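Local coordinates for type II restriction enzyme MspI (PDB 1SA3), which recognises the double-stranded DNA sequence 5'-CCGG-3' and cleaves it after the first cytosine, leaving fragments with 5'-phosphate ends, at residues T3-K8 / E35-D40; K60-K65 / R212-V217. One frame throughout, in Å; residues are numbered along the deposited sequence.

In the fold
From the N terminus, helix 4-12 comes first, and interaction 1 packs its opening turn against the C-terminal part of helix 23-41, closing a short, partly helical excursion of 26 residues. After the short helix 45-51 the chain enters helix 57-69, which starts interaction 2; 146 residues later, after most of the five-stranded mixed sheet has been laid down, the outermost strand 213-221 returns to that helix. The two closures follow one another in series, without nesting or crossing. They are nevertheless in contact: Ile62 of interaction 2 packs on Tyr37 and Ile38 of interaction 1, and Leu6 touches Tyr214. Together they join helices 4-12, 23-41 and 57-69 to one edge of the sheet in this PDDEXK-clan nuclease.

Interaction 1: T3-K8 / E35-D40; sequences TELLSK and EKYILD. With NA (sodium ion), chain G.
Tyr37 reaches out from helix 35-40 to the first turn of helix 4-8, which runs at 136° to it, and carries most of this buried helix-helix contact. Its CB leaves the backbone with CG anti to the backbone N (chi1 -171°), which swings the ring over to Leu5 and Leu6. Above the middle of one ring face, within reach of CG, CD2 and CE2, sits Leu6 CD2, 3.6 Å from the centroid of the Tyr37 ring, a CH-pi contact 4° off the ring normal. Farther along, Tyr37 CZ meets Leu6 CG at 3.5 Å. In the ring plane, Leu5 CD2 runs along both CD1 and CE1, 3.5 Å from Tyr37 CE1. Branched leucines suit both places, one covering a face and the other filling in along an edge. At the tip, Tyr37 OH hydrogen-bonds to Glu59 and Gln58 of helix 57-69. Glu59 also bonds Thr3, whose OG1 caps the helix by accepting from Leu6 N (3.1 Å). Beyond the ring, Leu5 CD1 touches Asp40 OD2, which takes Lys36 NZ on its syn lone pair at 2.8 Å. Five residues before Asp40, Glu35 binds sodium through both oxygens, together with Asp84 OD2, the backbone O of Asp99 and two waters. The chemistry is thus divided: apolar contact joins the helices, while the phenol's polar end is satisfied by a third helix.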
ATOM      1  N   THR E   3      10.323  18.787 -10.037  1.00 29.28           N
ATOM      2  CA  THR E   3      10.999  19.704  -9.143  1.00 25.46           C
ATOM      3  C   THR E   3      12.483  19.439  -9.202  1.00 23.94           C
ATOM      4  O   THR E   3      12.937  18.527  -9.894  1.00 24.19           O
ATOM      5  CB  THR E   3      10.549  19.476  -7.715  1.00 23.90           C
ATOM      6  OG1 THR E   3      10.906  18.143  -7.333  1.00 21.29           O
ATOM      7  CG2 THR E   3       9.053  19.649  -7.602  1.00 21.08           C
ATOM      8  N   GLU E   4      13.236  20.239  -8.457  1.00 24.27           N
ATOM      9  CA  GLU E   4      14.678  20.098  -8.399  1.00 23.76           C
ATOM     10  C   GLU E   4      15.037  18.681  -7.952  1.00 24.31           C
ATOM     11  O   GLU E   4      15.882  18.026  -8.557  1.00 22.70           O
ATOM     12  CB  GLU E   4      15.264  21.117  -7.420  1.00 23.43           C
ATOM     13  CG  GLU E   4      16.778  21.214  -7.455  1.00 32.12           C
ATOM     14  CD  GLU E   4      17.340  22.125  -6.368  1.00 38.14           C
ATOM     15  OE1 GLU E   4      18.504  22.559  -6.504  1.00 43.05           O
ATOM     16  OE2 GLU E   4      16.631  22.395  -5.374  1.00 36.36           O
ATOM     17  N   LEU E   5      14.392  18.207  -6.888  1.00 22.38           N
ATOM     18  CA  LEU E   5      14.668  16.868  -6.378  1.00 19.90           C
ATOM     19  C   LEU E   5      14.236  15.777  -7.350  1.00 17.26           C
ATOM     20  O   LEU E   5      15.000  14.856  -7.623  1.00 21.91           O
ATOM     21  CB  LEU E   5      13.969  16.647  -5.032  1.00 19.74           C
ATOM     22  CG  LEU E   5      14.145  15.263  -4.396  1.00 20.47           C
ATOM     23  CD1 LEU E   5      15.625  14.968  -4.160  1.00 20.25           C
ATOM     24  CD2 LEU E   5      13.368  15.207  -3.084  1.00 20.07           C
ATOM     25  N   LEU E   6      13.018  15.871  -7.872  1.00 19.74           N
ATOM     26  CA  LEU E   6      12.538  14.845  -8.794  1.00 21.82           C
ATOM     27  C   LEU E   6      13.355  14.834 -10.073  1.00 24.07           C
ATOM     28  O   LEU E   6      13.611  13.776 -10.642  1.00 23.59           O
ATOM     29  CB  LEU E   6      11.064  15.049  -9.142  1.00 20.37           C
ATOM     30  CG  LEU E   6      10.025  14.240  -8.363  1.00 24.81           C
ATOM     31  CD1 LEU E   6       8.686  14.340  -9.096  1.00 21.00           C
ATOM     32  CD2 LEU E   6      10.455  12.764  -8.252  1.00 22.10           C
ATOM     33  N   SER E   7      13.761  16.014 -10.531  1.00 25.27           N
ATOM     34  CA  SER E   7      14.556  16.094 -11.749  1.00 26.02           C
ATOM     35  C   SER E   7      15.847  15.325 -11.523  1.00 24.32           C
ATOM     36  O   SER E   7      16.319  14.606 -12.401  1.00 27.68           O
ATOM     37  CB  SER E   7      14.867  17.551 -12.098  1.00 24.82           C
ATOM     38  OG  SER E   7      15.669  17.613 -13.270  1.00 32.28           O
ATOM     39  N   LYS E   8      16.407  15.467 -10.329  1.00 24.32           N
ATOM     40  CA  LYS E   8      17.637  14.767  -9.987  1.00 25.98           C
ATOM     41  C   LYS E   8      17.424  13.261  -9.972  1.00 25.72           C
ATOM     42  O   LYS E   8      18.232  12.507 -10.517  1.00 26.21           O
ATOM     43  CB  LYS E   8      18.151  15.219  -8.619  1.00 27.14           C
ATOM     44  CG  LYS E   8      19.286  14.360  -8.085  1.00 30.41           C
ATOM     45  CD  LYS E   8      19.693  14.786  -6.678  1.00 33.89           C
ATOM     46  CE  LYS E   8      20.413  13.663  -5.946  1.00 34.88           C
ATOM     47  NZ  LYS E   8      21.643  13.231  -6.655  1.00 39.72           N
ATOM     48  N   GLU E  35      10.221   5.437  -4.295  1.00 17.24           N
ATOM     49  CA  GLU E  35      10.524   5.025  -2.930  1.00 17.94           C
ATOM     50  C   GLU E  35      11.646   5.957  -2.484  1.00 17.81           C
ATOM     51  O   GLU E  35      11.624   6.516  -1.389  1.00 17.16           O
ATOM     52  CB  GLU E  35      11.029   3.584  -2.868  1.00 15.91           C
ATOM     53  CG  GLU E  35      11.504   3.202  -1.463  1.00 17.52           C
ATOM     54  CD  GLU E  35      12.032   1.788  -1.373  1.00 20.91           C
ATOM     55  OE1 GLU E  35      11.431   0.891  -1.998  1.00 24.00           O
ATOM     56  OE2 GLU E  35      13.039   1.575  -0.665  1.00 22.98           O
ATOM     57  N   LYS E  36      12.625   6.138  -3.361  1.00 18.67           N
ATOM     58  CA  LYS E  36      13.770   6.984  -3.063  1.00 19.44           C
ATOM     59  C   LYS E  36      13.359   8.439  -2.847  1.00 18.14           C
ATOM     60  O   LYS E  36      13.976   9.153  -2.064  1.00 18.66           O
ATOM     61  CB  LYS E  36      14.793   6.878  -4.199  1.00 23.79           C
ATOM     62  CG  LYS E  36      16.243   6.961  -3.748  1.00 32.91           C
ATOM     63  CD  LYS E  36      16.784   8.359  -3.861  1.00 33.30           C
ATOM     64  CE  LYS E  36      18.288   8.385  -3.608  1.00 33.43           C
ATOM     65  NZ  LYS E  36      18.870   9.698  -4.010  1.00 26.44           N
ATOM     66  N   TYR E  37      12.314   8.869  -3.546  1.00 17.59           N
ATOM     67  CA  TYR E  37      11.806  10.235  -3.428  1.00 15.32           C
ATOM     68  C   TYR E  37      11.375  10.474  -1.979  1.00 16.18           C
ATOM     69  O   TYR E  37      11.672  11.519  -1.399  1.00 16.56           O
ATOM     70  CB  TYR E  37      10.634  10.413  -4.397  1.00 15.72           C
ATOM     71  CG  TYR E  37      10.095  11.823  -4.572  1.00 16.81           C
ATOM     72  CD1 TYR E  37      10.902  12.949  -4.393  1.00 16.58           C
ATOM     73  CD2 TYR E  37       8.779  12.019  -4.983  1.00 13.34           C
ATOM     74  CE1 TYR E  37      10.394  14.242  -4.627  1.00 15.70           C
ATOM     75  CE2 TYR E  37       8.272  13.273  -5.217  1.00 13.67           C
ATOM     76  CZ  TYR E  37       9.079  14.385  -5.040  1.00 15.95           C
ATOM     77  OH  TYR E  37       8.543  15.622  -5.302  1.00 17.61           O
ATOM     78  N   ILE E  38      10.693   9.496  -1.386  1.00 15.19           N
ATOM     79  CA  ILE E  38      10.260   9.618   0.006  1.00 14.43           C
ATOM     80  C   ILE E  38      11.472   9.581   0.933  1.00 14.58           C
ATOM     81  O   ILE E  38      11.575  10.390   1.850  1.00 15.95           O
ATOM     82  CB  ILE E  38       9.284   8.473   0.412  1.00 14.79           C
ATOM     83  CG1 ILE E  38       7.983   8.576  -0.387  1.00 10.96           C
ATOM     84  CG2 ILE E  38       8.975   8.532   1.914  1.00 14.26           C
ATOM     85  CD1 ILE E  38       7.152   9.818  -0.091  1.00 12.05           C
ATOM     86  N   LEU E  39      12.395   8.652   0.686  1.00 14.34           N
ATOM     87  CA  LEU E  39      13.578   8.526   1.521  1.00 15.77           C
ATOM     88  C   LEU E  39      14.391   9.820   1.572  1.00 19.20           C
ATOM     89  O   LEU E  39      14.876  10.209   2.639  1.00 16.48           O
ATOM     90  CB  LEU E  39      14.458   7.371   1.036  1.00 19.00           C
ATOM     91  CG  LEU E  39      13.882   5.947   1.077  1.00 23.10           C
ATOM     92  CD1 LEU E  39      14.865   4.991   0.419  1.00 24.26           C
ATOM     93  CD2 LEU E  39      13.619   5.514   2.512  1.00 24.15           C
ATOM     94  N   ASP E  40      14.520  10.493   0.433  1.00 17.22           N
ATOM     95  CA  ASP E  40      15.281  11.736   0.378  1.00 20.06           C
ATOM     96  C   ASP E  40      14.571  12.901   1.065  1.00 19.35           C
ATOM     97  O   ASP E  40      15.211  13.731   1.707  1.00 18.46           O
ATOM     98  CB  ASP E  40      15.598  12.104  -1.076  1.00 22.33           C
ATOM     99  CG  ASP E  40      16.725  11.262  -1.658  1.00 23.49           C
ATOM    100  OD1 ASP E  40      17.338  10.480  -0.901  1.00 20.20           O
ATOM    101  OD2 ASP E  40      16.997  11.392  -2.872  1.00 24.52           O
TER
HETATM  102 NA    NA G 401      12.133  -1.028  -0.841  1.00 29.81          NA
HETATM  103  O   HOH W   1      12.213  -3.113   0.098  1.00 31.65           O
HETATM  104  O   HOH W   2      10.306  -1.978  -2.078  1.00 40.47           O

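Interaction 2: K60-K65 / R212-V217; sequences KDISSK and REYVDV
Strand 213-217, at the edge of the mixed sheet, packs against helix 60-65 in an alpha/beta packing, the two axes 24° apart and 9.3 Å at closest approach. Lys65 is the hub. Its CG stands anti to the carbonyl carbon and the rest of the chain is extended, so that CD passes Val217 CG1 and the ammonium reaches the strand. There Lys65 NZ donates to Val217 O at 2.9 Å, in the plane of the carbonyl, and forms a salt bridge with Asp216 OD1, also at 2.9 Å. A third arm returns to its own helix, where Asp61 OD2, one turn earlier, receives Lys65 NZ on its syn lone pair. Water 4 accepts from Lys65 NZ while donating to Asp216 OD2 at 2.6 Å. A lysine suits this place because its long chain spans the gap and one cation gives N-H bonds to Val217 O, Asp61 OD2 and a water, and pairs in charge with Asp216 OD1. The carboxylates come close, Asp61 OD2 lying 3.8 Å from Asp216 OD1, and the shared ammonium probably offsets their repulsion. Water 3 probably helps too, donating to Asp61 OD2 at 2.6 Å and weakly to Asp216 OD1, and hydrogen-bonding to Tyr214 OH in the plane of the ring.

Beside this polar group is an apolar patch. Ile62 CG1 packs 3.9 Å from Val217 CG1, and Ile62 meets Tyr214 tip to tip; beta-branched Val217 suits the strand and also rests on Ile205 and Phe207 of strand 203-210. Farther out, Val215 and Asp216 both face Gln208 in a classic beta bulge, within which Asp216 joins the salt-bridge network. Its carboxylate is also held by a weak bond from the next residue, Val217 N to Asp216 OD1 at 2.7 Å.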
ATOM      1  N   LYS E  60       6.536  19.820  -0.073  1.00 19.45           N
ATOM      2  CA  LYS E  60       5.845  20.248   1.140  1.00 20.40           C
ATOM      3  C   LYS E  60       4.506  19.518   1.210  1.00 19.70           C
ATOM      4  O   LYS E  60       4.088  19.076   2.280  1.00 19.60           O
ATOM      5  CB  LYS E  60       5.593  21.757   1.155  1.00 19.87           C
ATOM      6  CG  LYS E  60       4.949  22.218   2.465  1.00 20.53           C
ATOM      7  CD  LYS E  60       4.508  23.678   2.451  1.00 19.86           C
ATOM      8  CE  LYS E  60       3.883  24.058   3.800  1.00 21.49           C
ATOM      9  NZ  LYS E  60       3.248  25.398   3.805  1.00 23.26           N
ATOM     10  N   ASP E  61       3.835  19.391   0.066  1.00 20.43           N
ATOM     11  CA  ASP E  61       2.550  18.694   0.022  1.00 19.14           C
ATOM     12  C   ASP E  61       2.746  17.234   0.423  1.00 18.45           C
ATOM     13  O   ASP E  61       1.965  16.688   1.192  1.00 16.64           O
ATOM     14  CB  ASP E  61       1.937  18.753  -1.383  1.00 19.12           C
ATOM     15  CG  ASP E  61       0.614  17.997  -1.478  1.00 21.83           C
ATOM     16  OD1 ASP E  61      -0.311  18.301  -0.692  1.00 20.39           O
ATOM     17  OD2 ASP E  61       0.486  17.094  -2.339  1.00 19.95           O
ATOM     18  N   ILE E  62       3.796  16.614  -0.105  1.00 15.65           N
ATOM     19  CA  ILE E  62       4.105  15.215   0.192  1.00 14.22           C
ATOM     20  C   ILE E  62       4.453  15.026   1.669  1.00 18.32           C
ATOM     21  O   ILE E  62       3.859  14.181   2.353  1.00 16.62           O
ATOM     22  CB  ILE E  62       5.278  14.730  -0.688  1.00 15.26           C
ATOM     23  CG1 ILE E  62       4.847  14.770  -2.163  1.00 16.18           C
ATOM     24  CG2 ILE E  62       5.720  13.324  -0.260  1.00 15.63           C
ATOM     25  CD1 ILE E  62       6.007  14.584  -3.163  1.00 14.64           C
ATOM     26  N   SER E  63       5.395  15.823   2.171  1.00 14.45           N
ATOM     27  CA  SER E  63       5.788  15.715   3.568  1.00 16.18           C
ATOM     28  C   SER E  63       4.628  16.036   4.535  1.00 14.79           C
ATOM     29  O   SER E  63       4.460  15.356   5.551  1.00 16.22           O
ATOM     30  CB  SER E  63       7.011  16.606   3.844  1.00 14.23           C
ATOM     31  OG  SER E  63       6.758  17.970   3.555  1.00 14.89           O
ATOM     32  N   SER E  64       3.830  17.056   4.225  1.00 15.59           N
ATOM     33  CA  SER E  64       2.690  17.407   5.080  1.00 16.88           C
ATOM     34  C   SER E  64       1.649  16.282   5.108  1.00 16.08           C
ATOM     35  O   SER E  64       1.073  15.988   6.149  1.00 14.44           O
ATOM     36  CB  SER E  64       2.014  18.699   4.602  1.00 18.62           C
ATOM     37  OG  SER E  64       2.806  19.835   4.902  1.00 23.13           O
ATOM     38  N   LYS E  65       1.398  15.659   3.963  1.00 16.01           N
ATOM     39  CA  LYS E  65       0.437  14.564   3.920  1.00 16.23           C
ATOM     40  C   LYS E  65       0.942  13.398   4.768  1.00 14.79           C
ATOM     41  O   LYS E  65       0.157  12.705   5.415  1.00 15.64           O
ATOM     42  CB  LYS E  65       0.209  14.090   2.475  1.00 11.26           C
ATOM     43  CG  LYS E  65      -0.717  14.981   1.657  1.00 16.24           C
ATOM     44  CD  LYS E  65      -0.749  14.558   0.198  1.00 14.76           C
ATOM     45  CE  LYS E  65      -1.711  15.435  -0.595  1.00 21.78           C
ATOM     46  NZ  LYS E  65      -1.681  15.162  -2.058  1.00 17.69           N
ATOM     47  N   ARG E 212       4.700   8.557 -17.229  1.00 21.46           N
ATOM     48  CA  ARG E 212       5.991   8.671 -16.558  1.00 17.69           C
ATOM     49  C   ARG E 212       6.160   9.852 -15.612  1.00 19.28           C
ATOM     50  O   ARG E 212       7.180   9.935 -14.927  1.00 19.60           O
ATOM     51  CB  ARG E 212       7.128   8.725 -17.578  1.00 20.18           C
ATOM     52  CG  ARG E 212       7.260   7.506 -18.474  1.00 20.43           C
ATOM     53  CD  ARG E 212       8.556   7.602 -19.255  1.00 18.80           C
ATOM     54  NE  ARG E 212       8.805   6.416 -20.067  1.00 21.36           N
ATOM     55  CZ  ARG E 212       9.956   6.159 -20.679  1.00 24.74           C
ATOM     56  NH1 ARG E 212      10.979   7.004 -20.575  1.00 24.23           N
ATOM     57  NH2 ARG E 212      10.085   5.056 -21.401  1.00 28.22           N
ATOM     58  N   GLU E 213       5.181  10.751 -15.552  1.00 19.29           N
ATOM     59  CA  GLU E 213       5.317  11.931 -14.697  1.00 20.96           C
ATOM     60  C   GLU E 213       4.439  11.976 -13.453  1.00 18.33           C
ATOM     61  O   GLU E 213       3.332  11.451 -13.441  1.00 19.45           O
ATOM     62  CB  GLU E 213       5.059  13.197 -15.517  1.00 21.23           C
ATOM     63  CG  GLU E 213       5.919  13.317 -16.781  1.00 27.02           C
ATOM     64  CD  GLU E 213       7.402  13.377 -16.482  1.00 27.52           C
ATOM     65  OE1 GLU E 213       7.811  14.176 -15.615  1.00 29.22           O
ATOM     66  OE2 GLU E 213       8.172  12.631 -17.121  1.00 32.42           O
ATOM     67  N   TYR E 214       4.949  12.642 -12.418  1.00 18.49           N
ATOM     68  CA  TYR E 214       4.238  12.811 -11.153  1.00 18.36           C
ATOM     69  C   TYR E 214       2.929  13.570 -11.346  1.00 22.92           C
ATOM     70  O   TYR E 214       2.882  14.572 -12.064  1.00 21.95           O
ATOM     71  CB  TYR E 214       5.113  13.598 -10.171  1.00 19.59           C
ATOM     72  CG  TYR E 214       4.448  13.895  -8.844  1.00 17.59           C
ATOM     73  CD1 TYR E 214       4.515  12.983  -7.790  1.00 20.14           C
ATOM     74  CD2 TYR E 214       3.763  15.094  -8.635  1.00 14.63           C
ATOM     75  CE1 TYR E 214       3.925  13.255  -6.562  1.00 18.11           C
ATOM     76  CE2 TYR E 214       3.166  15.379  -7.401  1.00 17.76           C
ATOM     77  CZ  TYR E 214       3.256  14.449  -6.369  1.00 19.62           C
ATOM     78  OH  TYR E 214       2.697  14.713  -5.132  1.00 18.61           O
ATOM     79  N   VAL E 215       1.863  13.096 -10.713  1.00 20.10           N
ATOM     80  CA  VAL E 215       0.586  13.781 -10.792  1.00 21.20           C
ATOM     81  C   VAL E 215       0.187  14.226  -9.392  1.00 21.05           C
ATOM     82  O   VAL E 215      -0.098  15.398  -9.171  1.00 19.75           O
ATOM     83  CB  VAL E 215      -0.507  12.886 -11.375  1.00 20.85           C
ATOM     84  CG1 VAL E 215      -1.833  13.640 -11.409  1.00 24.11           C
ATOM     85  CG2 VAL E 215      -0.111  12.457 -12.787  1.00 24.18           C
ATOM     86  N   ASP E 216       0.195  13.295  -8.442  1.00 17.00           N
ATOM     87  CA  ASP E 216      -0.171  13.610  -7.063  1.00 17.44           C
ATOM     88  C   ASP E 216       0.231  12.421  -6.187  1.00 17.40           C
ATOM     89  O   ASP E 216       0.783  11.432  -6.676  1.00 16.80           O
ATOM     90  CB  ASP E 216      -1.689  13.816  -6.965  1.00 19.63           C
ATOM     91  CG  ASP E 216      -2.102  14.640  -5.753  1.00 18.52           C
ATOM     92  OD1 ASP E 216      -1.236  14.967  -4.921  1.00 18.75           O
ATOM     93  OD2 ASP E 216      -3.306  14.963  -5.637  1.00 24.88           O
ATOM     94  N   VAL E 217      -0.039  12.523  -4.895  1.00 16.12           N
ATOM     95  CA  VAL E 217       0.258  11.426  -3.989  1.00 14.83           C
ATOM     96  C   VAL E 217      -0.846  11.357  -2.948  1.00 15.24           C
ATOM     97  O   VAL E 217      -1.463  12.366  -2.608  1.00 16.94           O
ATOM     98  CB  VAL E 217       1.610  11.618  -3.267  1.00 14.99           C
ATOM     99  CG1 VAL E 217       1.515  12.775  -2.274  1.00 10.97           C
ATOM    100  CG2 VAL E 217       1.999  10.307  -2.532  1.00 13.83           C
TER
HETATM  101  O   HOH W   3       1.372  17.032  -4.764  1.00 20.22           O
HETATM  102  O   HOH W   4      -3.905  15.864  -3.323  1.00 29.92           O